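Local coordinates for cycloserine biosynthesis protein DcsG (Streptomyces lavendulae, PDB 6JIL), which catalyses the ATP- and magnesium-dependent cyclization of O-ureido-D-serine to the antibiotic D-cycloserine, as a monomeric ligase of the ATP-grasp family, at residues G2-V7 and V29-E34; A96-H101 and L237-A242; V135-D140 and H171-P176. All coordinates share one frame; numbering follows the deposited sequence.

Interaction 1: G2-V7 and V29-E34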
ATOM      1  N   GLY A   2       6.107  23.429 -16.178  1.00 38.42           N
ATOM      2  CA  GLY A   2       5.800  22.617 -14.961  1.00 36.87           C
ATOM      3  C   GLY A   2       5.078  21.325 -15.296  1.00 34.97           C
ATOM      4  O   GLY A   2       4.058  20.992 -14.685  1.00 33.20           O
ATOM      5  N   ILE A   3       5.613  20.597 -16.270  1.00 32.50           N
ATOM      6  CA  ILE A   3       5.025  19.337 -16.690  1.00 31.36           C
ATOM      7  C   ILE A   3       5.206  18.319 -15.559  1.00 28.63           C
ATOM      8  O   ILE A   3       6.277  18.220 -14.957  1.00 28.40           O
ATOM      9  CB  ILE A   3       5.674  18.860 -18.019  1.00 32.75           C
ATOM     10  CG1 ILE A   3       4.594  18.456 -19.018  1.00 34.48           C
ATOM     11  CG2 ILE A   3       6.588  17.697 -17.781  1.00 34.63           C
ATOM     12  CD1 ILE A   3       5.136  18.265 -20.430  1.00 36.23           C
ATOM     13  N   LEU A   4       4.135  17.585 -15.268  1.00 26.02           N
ATOM     14  CA  LEU A   4       4.113  16.593 -14.197  1.00 22.24           C
ATOM     15  C   LEU A   4       4.160  15.178 -14.759  1.00 22.28           C
ATOM     16  O   LEU A   4       3.350  14.818 -15.622  1.00 20.23           O
ATOM     17  CB  LEU A   4       2.825  16.746 -13.382  1.00 20.47           C
ATOM     18  CG  LEU A   4       2.776  16.389 -11.893  1.00 20.00           C
ATOM     19  CD1 LEU A   4       1.342  16.033 -11.526  1.00 20.01           C
ATOM     20  CD2 LEU A   4       3.692  15.242 -11.575  1.00 20.91           C
ATOM     21  N   ALA A   5       5.099  14.375 -14.266  1.00 19.89           N
ATOM     22  CA  ALA A   5       5.216  12.994 -14.717  1.00 18.26           C
ATOM     23  C   ALA A   5       4.391  12.099 -13.801  1.00 15.86           C
ATOM     24  O   ALA A   5       4.493  12.200 -12.582  1.00 17.59           O
ATOM     25  CB  ALA A   5       6.676  12.555 -14.699  1.00 17.02           C
ATOM     26  N   LEU A   6       3.546  11.255 -14.385  1.00 14.50           N
ATOM     27  CA  LEU A   6       2.733  10.319 -13.607  1.00 14.40           C
ATOM     28  C   LEU A   6       3.305   8.943 -13.964  1.00 15.43           C
ATOM     29  O   LEU A   6       3.094   8.437 -15.064  1.00 15.44           O
ATOM     30  CB  LEU A   6       1.253  10.428 -13.999  1.00 13.79           C
ATOM     31  CG  LEU A   6       0.589  11.805 -13.793  1.00 15.42           C
ATOM     32  CD1 LEU A   6      -0.866  11.749 -14.224  1.00 13.38           C
ATOM     33  CD2 LEU A   6       0.681  12.235 -12.334  1.00 13.43           C
ATOM     34  N   VAL A   7       4.047   8.353 -13.033  1.00 14.62           N
ATOM     35  CA  VAL A   7       4.710   7.082 -13.275  1.00 14.52           C
ATOM     36  C   VAL A   7       3.863   5.821 -13.207  1.00 14.12           C
ATOM     37  O   VAL A   7       3.106   5.603 -12.264  1.00 16.21           O
ATOM     38  CB  VAL A   7       5.915   6.902 -12.322  1.00 15.90           C
ATOM     39  CG1 VAL A   7       6.719   5.660 -12.714  1.00 16.15           C
ATOM     40  CG2 VAL A   7       6.799   8.134 -12.372  1.00 16.66           C
ATOM     41  N   VAL A  29      -7.035  21.611 -13.116  1.00 22.66           N
ATOM     42  CA  VAL A  29      -6.251  22.492 -12.256  1.00 21.75           C
ATOM     43  C   VAL A  29      -5.050  23.067 -13.006  1.00 22.60           C
ATOM     44  O   VAL A  29      -4.086  23.531 -12.407  1.00 22.98           O
ATOM     45  CB  VAL A  29      -5.782  21.776 -10.966  1.00 22.03           C
ATOM     46  CG1 VAL A  29      -6.997  21.290 -10.182  1.00 19.45           C
ATOM     47  CG2 VAL A  29      -4.857  20.629 -11.300  1.00 19.84           C
ATOM     48  N   GLY A  30      -5.125  23.018 -14.332  1.00 23.17           N
ATOM     49  CA  GLY A  30      -4.077  23.563 -15.174  1.00 24.53           C
ATOM     50  C   GLY A  30      -2.727  22.877 -15.275  1.00 26.61           C
ATOM     51  O   GLY A  30      -1.822  23.424 -15.909  1.00 26.34           O
ATOM     52  N   ILE A  31      -2.558  21.700 -14.681  1.00 27.70           N
ATOM     53  CA  ILE A  31      -1.258  21.053 -14.771  1.00 28.59           C
ATOM     54  C   ILE A  31      -1.140  20.070 -15.932  1.00 28.63           C
ATOM     55  O   ILE A  31      -2.040  19.269 -16.189  1.00 29.01           O
ATOM     56  CB  ILE A  31      -0.859  20.389 -13.426  1.00 29.41           C
ATOM     57  CG1 ILE A  31      -1.973  19.494 -12.905  1.00 31.84           C
ATOM     58  CG2 ILE A  31      -0.581  21.467 -12.390  1.00 29.67           C
ATOM     59  CD1 ILE A  31      -1.751  19.062 -11.458  1.00 29.98           C
ATOM     60  N   THR A  32      -0.030  20.177 -16.654  1.00 27.07           N
ATOM     61  CA  THR A  32       0.241  19.325 -17.801  1.00 26.25           C
ATOM     62  C   THR A  32       0.903  18.067 -17.284  1.00 26.38           C
ATOM     63  O   THR A  32       2.006  18.117 -16.739  1.00 26.17           O
ATOM     64  CB  THR A  32       1.208  20.003 -18.783  1.00 26.85           C
ATOM     65  OG1 THR A  32       0.851  21.380 -18.936  1.00 27.27           O
ATOM     66  CG2 THR A  32       1.148  19.324 -20.142  1.00 29.53           C
ATOM     67  N   ALA A  33       0.231  16.936 -17.447  1.00 26.33           N
ATOM     68  CA  ALA A  33       0.781  15.676 -16.974  1.00 26.93           C
ATOM     69  C   ALA A  33       1.099  14.729 -18.118  1.00 26.54           C
ATOM     70  O   ALA A  33       0.418  14.724 -19.139  1.00 28.15           O
ATOM     71  CB  ALA A  33      -0.199  15.013 -16.013  1.00 26.01           C
ATOM     72  N   GLU A  34       2.159  13.948 -17.950  1.00 26.27           N
ATOM     73  CA  GLU A  34       2.548  12.951 -18.940  1.00 26.00           C
ATOM     74  C   GLU A  34       2.655  11.615 -18.212  1.00 24.00           C
ATOM     75  O   GLU A  34       3.218  11.535 -17.117  1.00 23.94           O
ATOM     76  CB  GLU A  34       3.895  13.294 -19.590  1.00 29.55           C
ATOM     77  CG  GLU A  34       3.857  14.484 -20.538  1.00 36.27           C
ATOM     78  CD  GLU A  34       5.204  14.762 -21.199  1.00 39.45           C
ATOM     79  OE1 GLU A  34       5.339  15.827 -21.843  1.00 41.19           O
ATOM     80  OE2 GLU A  34       6.122  13.920 -21.080  1.00 38.97           O
TER
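Leu6 reaches Ala33 because its CG lies beside the backbone N, anti to the carbonyl carbon (chi1 -60°), and a fully extended second torsion carries one branch onward, so that Leu6 CD1 ends 3.8 Å from Ala33 CB. Across the contact, Thr32 turns its methyl rather than its hydroxyl to the partner: CG2 stands anti to the backbone N and meets Ile3 CG1 at 3.7 Å, the two side chains crossing obliquely. Leu4 CG stands anti to the backbone N, and CD1 beyond it faces the delta methyl of Ile31; Leu4 CD1 and Ile31 CD1 are a loose 4.3 Å apart. Three backbone hydrogen bonds set the parallel pairing. Leu4 N donates to Thr32 O at 2.6 Å, Glu34 N to Leu4 O at 2.8 Å and Leu6 N to Glu34 O at 2.8 Å, so Leu4 is gripped through both its N-H and its carbonyl. The same carbonyl also receives the CA-H of Ala33, with Ala33 CA 3.0 Å from Leu4 O. Leu4 and Ala33 place their side chains on one face of the sheet, Ala5 and Glu34 on the other. Leu23 of helix 19-28 covers both Leu6 and Ala33, while Phe48 borders Ile3, Ala5 and Glu34. Before the second strand, Gly30 is the C-prime residue of a Schellman motif that ends helix 19-28 and turns the chain back. The contact pairs the two strands of a beta-alpha-beta unit, strand 4-8, helix 19-28 and strand 33-37, at the edge of a four-stranded parallel sheet.

Interaction 2: A96-H101 and L237-A242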
ATOM      1  N   ALA A  96       5.152  -1.627  12.226  1.00 19.13           N
ATOM      2  CA  ALA A  96       5.720  -1.599  13.574  1.00 21.20           C
ATOM      3  C   ALA A  96       5.891  -0.155  14.030  1.00 22.23           C
ATOM      4  O   ALA A  96       5.769   0.149  15.218  1.00 23.77           O
ATOM      5  CB  ALA A  96       7.056  -2.326  13.605  1.00 21.32           C
ATOM      6  N   ASP A  97       6.178   0.735  13.085  1.00 22.45           N
ATOM      7  CA  ASP A  97       6.332   2.145  13.403  1.00 22.52           C
ATOM      8  C   ASP A  97       4.952   2.684  13.769  1.00 23.13           C
ATOM      9  O   ASP A  97       4.816   3.508  14.678  1.00 24.82           O
ATOM     10  CB  ASP A  97       6.900   2.906  12.203  1.00 23.59           C
ATOM     11  CG  ASP A  97       8.344   2.526  11.898  1.00 24.60           C
ATOM     12  OD1 ASP A  97       8.642   2.159  10.739  1.00 24.29           O
ATOM     13  OD2 ASP A  97       9.186   2.603  12.817  1.00 25.21           O
ATOM     14  N   LEU A  98       3.926   2.206  13.067  1.00 21.78           N
ATOM     15  CA  LEU A  98       2.563   2.636  13.351  1.00 21.25           C
ATOM     16  C   LEU A  98       2.169   2.174  14.744  1.00 22.05           C
ATOM     17  O   LEU A  98       1.550   2.922  15.498  1.00 23.19           O
ATOM     18  CB  LEU A  98       1.575   2.062  12.334  1.00 16.50           C
ATOM     19  CG  LEU A  98       1.671   2.636  10.920  1.00 18.11           C
ATOM     20  CD1 LEU A  98       0.579   2.032  10.033  1.00 15.52           C
ATOM     21  CD2 LEU A  98       1.534   4.149  10.983  1.00 14.26           C
ATOM     22  N   ALA A  99       2.532   0.939  15.081  1.00 21.44           N
ATOM     23  CA  ALA A  99       2.208   0.388  16.388  1.00 22.91           C
ATOM     24  C   ALA A  99       2.882   1.189  17.506  1.00 23.56           C
ATOM     25  O   ALA A  99       2.302   1.372  18.578  1.00 25.32           O
ATOM     26  CB  ALA A  99       2.628  -1.073  16.461  1.00 22.68           C
ATOM     27  N   ALA A 100       4.092   1.678  17.247  1.00 22.16           N
ATOM     28  CA  ALA A 100       4.835   2.452  18.237  1.00 22.81           C
ATOM     29  C   ALA A 100       4.204   3.821  18.473  1.00 24.39           C
ATOM     30  O   ALA A 100       4.488   4.472  19.478  1.00 24.81           O
ATOM     31  CB  ALA A 100       6.284   2.617  17.795  1.00 20.36           C
ATOM     32  N   HIS A 101       3.362   4.260  17.539  1.00 24.49           N
ATOM     33  CA  HIS A 101       2.687   5.547  17.668  1.00 23.61           C
ATOM     34  C   HIS A 101       1.264   5.390  18.189  1.00 23.97           C
ATOM     35  O   HIS A 101       0.461   6.316  18.103  1.00 26.56           O
ATOM     36  CB  HIS A 101       2.640   6.284  16.326  1.00 23.57           C
ATOM     37  CG  HIS A 101       3.920   6.970  15.962  1.00 25.36           C
ATOM     38  ND1 HIS A 101       5.076   6.283  15.668  1.00 27.42           N
ATOM     39  CD2 HIS A 101       4.228   8.285  15.867  1.00 24.57           C
ATOM     40  CE1 HIS A 101       6.044   7.143  15.407  1.00 25.56           C
ATOM     41  NE2 HIS A 101       5.555   8.364  15.521  1.00 26.58           N
ATOM     42  N   LEU A 237      -1.884   8.149   9.368  1.00 19.54           N
ATOM     43  CA  LEU A 237      -1.260   9.160   8.520  1.00 20.33           C
ATOM     44  C   LEU A 237      -0.429  10.132   9.354  1.00 21.54           C
ATOM     45  O   LEU A 237       0.693  10.484   8.980  1.00 21.20           O
ATOM     46  CB  LEU A 237      -2.333   9.928   7.733  1.00 18.88           C
ATOM     47  CG  LEU A 237      -3.046   9.147   6.619  1.00 20.81           C
ATOM     48  CD1 LEU A 237      -4.217   9.935   6.065  1.00 17.63           C
ATOM     49  CD2 LEU A 237      -2.049   8.840   5.509  1.00 21.86           C
ATOM     50  N   ALA A 238      -0.977  10.566  10.485  1.00 21.09           N
ATOM     51  CA  ALA A 238      -0.257  11.492  11.345  1.00 21.39           C
ATOM     52  C   ALA A 238       1.010  10.818  11.877  1.00 21.36           C
ATOM     53  O   ALA A 238       2.058  11.449  11.990  1.00 22.29           O
ATOM     54  CB  ALA A 238      -1.150  11.951  12.493  1.00 19.57           C
ATOM     55  N   ALA A 239       0.915   9.529  12.189  1.00 21.13           N
ATOM     56  CA  ALA A 239       2.062   8.788  12.697  1.00 21.31           C
ATOM     57  C   ALA A 239       3.149   8.738  11.630  1.00 21.92           C
ATOM     58  O   ALA A 239       4.344   8.790  11.941  1.00 20.73           O
ATOM     59  CB  ALA A 239       1.648   7.376  13.087  1.00 21.58           C
ATOM     60  N   SER A 240       2.726   8.634  10.373  1.00 21.38           N
ATOM     61  CA  SER A 240       3.662   8.588   9.252  1.00 24.03           C
ATOM     62  C   SER A 240       4.342   9.942   9.086  1.00 23.46           C
ATOM     63  O   SER A 240       5.550  10.019   8.876  1.00 23.83           O
ATOM     64  CB  SER A 240       2.929   8.229   7.958  1.00 23.72           C
ATOM     65  OG  SER A 240       2.280   6.980   8.081  1.00 26.30           O
ATOM     66  N   VAL A 241       3.554  11.007   9.171  1.00 23.17           N
ATOM     67  CA  VAL A 241       4.089  12.350   9.039  1.00 23.72           C
ATOM     68  C   VAL A 241       5.125  12.612  10.129  1.00 23.48           C
ATOM     69  O   VAL A 241       6.203  13.131   9.855  1.00 22.76           O
ATOM     70  CB  VAL A 241       2.964  13.401   9.144  1.00 25.54           C
ATOM     71  CG1 VAL A 241       3.560  14.798   9.236  1.00 26.19           C
ATOM     72  CG2 VAL A 241       2.043  13.293   7.937  1.00 25.98           C
ATOM     73  N   ALA A 242       4.788  12.239  11.362  1.00 22.93           N
ATOM     74  CA  ALA A 242       5.671  12.435  12.511  1.00 22.89           C
ATOM     75  C   ALA A 242       6.942  11.588  12.430  1.00 23.42           C
ATOM     76  O   ALA A 242       8.052  12.078  12.646  1.00 22.58           O
ATOM     77  CB  ALA A 242       4.917  12.112  13.798  1.00 21.70           C
TER
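The imidazole of His101 lies against the helix surface around Ala239, whose carbonyl O sits 3.8 Å above one ring face, offset toward the rim, with NE2 the nearest ring atom. Ala242 CB approaches the ring obliquely, 4.2 Å from His101 NE2. On the ring's other nitrogen, His101 ND1 donates to Asp97 O at 3.0 Å; the acceptor lies 21° out of the ring plane, and the bond is moderately bent, with an N-H...O angle of 148°. This bond back to the last turn of the preceding helix limits rotation of the imidazole. The first torsion of His101 sets CG beside the backbone N, anti to the carbonyl carbon (chi1 -79°), and so brings CG to the methyl of Ala239, which CB already touches: His101 CB is 3.6 Å and His101 CG 3.7 Å from Ala239 CB. One turn back along helix 94-100, Leu98 adds a single branch to the same small residue, Leu98 CD2 lying 3.9 Å from Ala239 CB. That branch also passes 4.1 Å from Ser240 OG, a plain van der Waals neighbour, since the hydroxyl is bonded to Ala236 O within its own helix. Ala239 is therefore the shared meeting point, its methyl touched by both Leu98 and His101. His243, farther along helix 227-244, also touches His101 and Asp97. No hydrogen bond crosses between the two segments, which meet by methyl contacts and by the imidazole lying over the carbonyl O of Ala239; ND1 is the donor in the bond to Asp97 O, while NE2 lies beside the methyl of Ala242 and makes no polar bond across the contact.

Interaction 3: V135-D140 and H171-P176. With ADP (adenosine-5'-diphosphate), chain G.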
ATOM      1  N   VAL A 135      -1.325 -15.715   8.033  1.00 15.63           N
ATOM      2  CA  VAL A 135      -1.018 -15.330   6.671  1.00 13.31           C
ATOM      3  C   VAL A 135       0.461 -15.064   6.498  1.00 15.19           C
ATOM      4  O   VAL A 135       1.120 -14.541   7.402  1.00 15.17           O
ATOM      5  CB  VAL A 135      -1.795 -14.061   6.263  1.00 13.11           C
ATOM      6  CG1 VAL A 135      -1.491 -13.687   4.810  1.00  9.77           C
ATOM      7  CG2 VAL A 135      -3.279 -14.289   6.454  1.00 13.89           C
ATOM      8  N   VAL A 136       0.975 -15.441   5.331  1.00 13.28           N
ATOM      9  CA  VAL A 136       2.367 -15.213   4.990  1.00 13.47           C
ATOM     10  C   VAL A 136       2.378 -14.216   3.842  1.00 14.69           C
ATOM     11  O   VAL A 136       1.601 -14.330   2.897  1.00 14.73           O
ATOM     12  CB  VAL A 136       3.075 -16.507   4.522  1.00 13.78           C
ATOM     13  CG1 VAL A 136       4.451 -16.157   3.924  1.00 10.12           C
ATOM     14  CG2 VAL A 136       3.226 -17.478   5.699  1.00  9.51           C
ATOM     15  N   LYS A 137       3.261 -13.232   3.920  1.00 15.37           N
ATOM     16  CA  LYS A 137       3.336 -12.237   2.864  1.00 13.54           C
ATOM     17  C   LYS A 137       4.660 -11.495   2.934  1.00 12.34           C
ATOM     18  O   LYS A 137       5.225 -11.322   4.014  1.00 12.02           O
ATOM     19  CB  LYS A 137       2.199 -11.223   3.014  1.00 11.50           C
ATOM     20  CG  LYS A 137       2.453 -10.214   4.123  1.00 12.00           C
ATOM     21  CD  LYS A 137       1.329  -9.197   4.284  1.00 13.59           C
ATOM     22  CE  LYS A 137       0.119  -9.787   4.983  1.00 14.98           C
ATOM     23  NZ  LYS A 137      -0.888  -8.738   5.324  1.00 18.26           N
ATOM     24  N   PRO A 138       5.178 -11.063   1.776  1.00 12.05           N
ATOM     25  CA  PRO A 138       6.435 -10.321   1.715  1.00 13.73           C
ATOM     26  C   PRO A 138       6.142  -8.902   2.191  1.00 15.59           C
ATOM     27  O   PRO A 138       5.036  -8.403   2.007  1.00 15.60           O
ATOM     28  CB  PRO A 138       6.782 -10.366   0.235  1.00 12.22           C
ATOM     29  CG  PRO A 138       5.427 -10.319  -0.407  1.00 13.51           C
ATOM     30  CD  PRO A 138       4.652 -11.312   0.423  1.00 12.84           C
ATOM     31  N   THR A 139       7.116  -8.252   2.812  1.00 17.86           N
ATOM     32  CA  THR A 139       6.893  -6.890   3.280  1.00 19.22           C
ATOM     33  C   THR A 139       6.902  -5.926   2.104  1.00 19.44           C
ATOM     34  O   THR A 139       6.368  -4.815   2.194  1.00 19.15           O
ATOM     35  CB  THR A 139       7.979  -6.443   4.240  1.00 16.94           C
ATOM     36  OG1 THR A 139       9.231  -6.423   3.547  1.00 19.39           O
ATOM     37  CG2 THR A 139       8.056  -7.382   5.422  1.00 18.74           C
ATOM     38  N   ASP A 140       7.527  -6.351   1.008  1.00 20.35           N
ATOM     39  CA  ASP A 140       7.617  -5.516  -0.182  1.00 21.10           C
ATOM     40  C   ASP A 140       6.825  -6.058  -1.367  1.00 21.99           C
ATOM     41  O   ASP A 140       7.398  -6.568  -2.333  1.00 23.69           O
ATOM     42  CB  ASP A 140       9.087  -5.289  -0.577  1.00 21.38           C
ATOM     43  CG  ASP A 140       9.850  -6.584  -0.834  1.00 24.97           C
ATOM     44  OD1 ASP A 140      10.996  -6.496  -1.325  1.00 28.53           O
ATOM     45  OD2 ASP A 140       9.332  -7.685  -0.548  1.00 25.53           O
ATOM     46  N   HIS A 171      11.908  -9.320   3.257  1.00 20.05           N
ATOM     47  CA  HIS A 171      11.560  -9.585   4.647  1.00 19.85           C
ATOM     48  C   HIS A 171      10.161 -10.185   4.550  1.00 19.49           C
ATOM     49  O   HIS A 171       9.415  -9.868   3.630  1.00 21.77           O
ATOM     50  CB  HIS A 171      11.511  -8.298   5.468  1.00 19.76           C
ATOM     51  CG  HIS A 171      12.834  -7.879   6.021  1.00 19.28           C
ATOM     52  ND1 HIS A 171      13.870  -7.436   5.226  1.00 19.38           N
ATOM     53  CD2 HIS A 171      13.291  -7.830   7.296  1.00 21.82           C
ATOM     54  CE1 HIS A 171      14.907  -7.130   5.987  1.00 19.23           C
ATOM     55  NE2 HIS A 171      14.582  -7.360   7.247  1.00 22.54           N
ATOM     56  N   VAL A 172       9.801 -11.053   5.484  1.00 19.87           N
ATOM     57  CA  VAL A 172       8.488 -11.685   5.457  1.00 19.27           C
ATOM     58  C   VAL A 172       7.694 -11.349   6.697  1.00 20.58           C
ATOM     59  O   VAL A 172       8.229 -11.325   7.805  1.00 22.45           O
ATOM     60  CB  VAL A 172       8.612 -13.223   5.351  1.00 19.63           C
ATOM     61  CG1 VAL A 172       7.233 -13.871   5.371  1.00 19.09           C
ATOM     62  CG2 VAL A 172       9.355 -13.590   4.073  1.00 16.44           C
ATOM     63  N   ILE A 173       6.410 -11.080   6.508  1.00 21.13           N
ATOM     64  CA  ILE A 173       5.538 -10.761   7.621  1.00 21.23           C
ATOM     65  C   ILE A 173       4.579 -11.906   7.895  1.00 20.40           C
ATOM     66  O   ILE A 173       4.004 -12.480   6.976  1.00 21.46           O
ATOM     67  CB  ILE A 173       4.739  -9.454   7.355  1.00 22.15           C
ATOM     68  CG1 ILE A 173       5.629  -8.246   7.646  1.00 22.35           C
ATOM     69  CG2 ILE A 173       3.496  -9.395   8.226  1.00 20.49           C
ATOM     70  CD1 ILE A 173       4.963  -6.926   7.402  1.00 23.79           C
ATOM     71  N   LEU A 174       4.442 -12.248   9.172  1.00 20.65           N
ATOM     72  CA  LEU A 174       3.537 -13.303   9.610  1.00 19.45           C
ATOM     73  C   LEU A 174       2.449 -12.623  10.429  1.00 19.02           C
ATOM     74  O   LEU A 174       2.750 -11.857  11.342  1.00 19.38           O
ATOM     75  CB  LEU A 174       4.272 -14.319  10.495  1.00 17.88           C
ATOM     76  CG  LEU A 174       5.458 -15.078   9.894  1.00 17.07           C
ATOM     77  CD1 LEU A 174       6.054 -16.015  10.940  1.00 17.35           C
ATOM     78  CD2 LEU A 174       5.004 -15.864   8.681  1.00 18.01           C
ATOM     79  N   GLN A 175       1.189 -12.877  10.092  1.00 19.38           N
ATOM     80  CA  GLN A 175       0.084 -12.282  10.842  1.00 19.32           C
ATOM     81  C   GLN A 175      -1.016 -13.300  11.066  1.00 18.39           C
ATOM     82  O   GLN A 175      -1.219 -14.203  10.259  1.00 16.78           O
ATOM     83  CB  GLN A 175      -0.556 -11.102  10.093  1.00 18.05           C
ATOM     84  CG  GLN A 175       0.372 -10.025   9.596  1.00 19.95           C
ATOM     85  CD  GLN A 175      -0.365  -8.961   8.798  1.00 19.85           C
ATOM     86  OE1 GLN A 175      -1.141  -9.272   7.896  1.00 19.96           O
ATOM     87  NE2 GLN A 175      -0.120  -7.699   9.124  1.00 21.77           N
ATOM     88  N   PRO A 176      -1.737 -13.175  12.184  1.00 18.98           N
ATOM     89  CA  PRO A 176      -2.814 -14.135  12.399  1.00 18.96           C
ATOM     90  C   PRO A 176      -3.897 -13.750  11.397  1.00 20.29           C
ATOM     91  O   PRO A 176      -4.011 -12.581  11.036  1.00 20.44           O
ATOM     92  CB  PRO A 176      -3.242 -13.855  13.832  1.00 18.81           C
ATOM     93  CG  PRO A 176      -2.941 -12.392  13.995  1.00 19.04           C
ATOM     94  CD  PRO A 176      -1.583 -12.281  13.344  1.00 18.44           C
TER
HETATM   95  PB  ADP G 403      -1.170  -6.363  -0.526  1.00 15.07           P
HETATM   96  O1B ADP G 403      -2.709  -5.975  -0.818  1.00 15.55           O
HETATM   97  O2B ADP G 403      -0.315  -5.099  -0.498  1.00 16.24           O
HETATM   98  O3B ADP G 403      -0.674  -7.294  -1.654  1.00 14.51           O
HETATM   99  PA  ADP G 403      -2.324  -7.135   1.848  1.00 15.40           P
HETATM  100  O1A ADP G 403      -1.922  -6.892   3.232  1.00 18.23           O
HETATM  101  O2A ADP G 403      -3.367  -6.006   1.440  1.00 18.51           O
HETATM  102  O3A ADP G 403      -0.985  -7.116   0.914  1.00 18.34           O
HETATM  103  O5' ADP G 403      -2.973  -8.604   1.764  1.00 19.41           O
HETATM  104  C5' ADP G 403      -3.708  -8.734   0.546  1.00 15.69           C
HETATM  105  C4' ADP G 403      -5.087  -9.325   0.870  1.00 17.85           C
HETATM  106  O4' ADP G 403      -4.937 -10.535   1.646  1.00 18.45           O
HETATM  107  C3' ADP G 403      -5.919  -8.357   1.701  1.00 17.94           C
HETATM  108  O3' ADP G 403      -6.687  -7.482   0.882  1.00 20.88           O
HETATM  109  C2' ADP G 403      -6.778  -9.288   2.560  1.00 19.64           C
HETATM  110  O2' ADP G 403      -8.007  -9.627   1.909  1.00 21.76           O
HETATM  111  C1' ADP G 403      -5.866 -10.517   2.775  1.00 19.75           C
HETATM  112  N9  ADP G 403      -5.139 -10.438   4.073  1.00 19.96           N
HETATM  113  C8  ADP G 403      -3.806 -10.163   4.263  1.00 19.04           C
HETATM  114  N7  ADP G 403      -3.499 -10.231   5.524  1.00 16.25           N
HETATM  115  C5  ADP G 403      -4.599 -10.550   6.236  1.00 17.79           C
HETATM  116  C6  ADP G 403      -4.830 -10.966   7.575  1.00 17.65           C
HETATM  117  N6  ADP G 403      -3.820 -10.894   8.524  1.00 15.38           N
HETATM  118  N1  ADP G 403      -6.043 -11.450   7.901  1.00 17.83           N
HETATM  119  C2  ADP G 403      -7.025 -11.552   7.003  1.00 18.87           C
HETATM  120  N3  ADP G 403      -6.854 -11.182   5.736  1.00 18.46           N
HETATM  121  C4  ADP G 403      -5.677 -10.683   5.312  1.00 17.97           C
HETATM  122  O   HOH W   1      11.551  -7.054   1.920  1.00 27.22           O
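The nucleotide pocket of the ATP-grasp fold is lined here by two adjacent antiparallel strands, 133-138 and 172-176, and Lys137 and Gln175 meet where they face the ADP. Lys137 CG takes the position between the backbone N and the carbonyl carbon (chi1 77°), and the chain bends again at chi3, where CE turns aside. The ammonium then has three acceptors: Lys137 NZ lies 2.6 Å from Gln175 OE1, 3.0 Å from ADP N7 and 3.0 Å from ADP O1A on the alpha phosphate. It approaches the amide from above the carbonyl plane, 46° out of it. Gln175 OE1 also accepts the adenine amino group, ADP N6 being 3.2 Å away, while Pro176 O takes another N6 bond at 3.0 Å. Thr108 OG1 bonds Gln175 NE2 and so fixes which way the amide faces. Val135 CG2 packs on the base, 3.8 Å from ADP C6. Between the strands, Val135 with Gln175 and Lys137 with Ile173 form hydrogen-bonded pairs; on the opposite face Val136 packs against Val172 and Leu174. Past the strand, Thr139 N donates to His171 O at 2.9 Å, and a water links Thr139 OG1 with His171 N. One lysine thus ties base to alpha phosphate, its positive charge probably offsetting the phosphate's and polarising the amide oxygen that reads the adenine amino group.

In the fold
Interaction 3 forms part of the ADP pocket itself, and its Lys137 side chain lies about 8 Å from a magnesium ion and about 6 Å from the side chain of the metal ligand Glu269. Along the chain it is nested inside the loop closed by interaction 2, whose centre is 19 Å away, with about 7 Å between nearest atoms. Lys92, an ATP-binding residue, is close to interaction 3 and farther from interaction 2: its side chain is about 3 Å from that of Ile173 and about 9 Å from that of Leu98. The Leu98 side chain is about 11 Å from ADP. Interaction 1 precedes both in sequence and lies away from the site, its centre 36 Å from that of interaction 3, across the chain's centre.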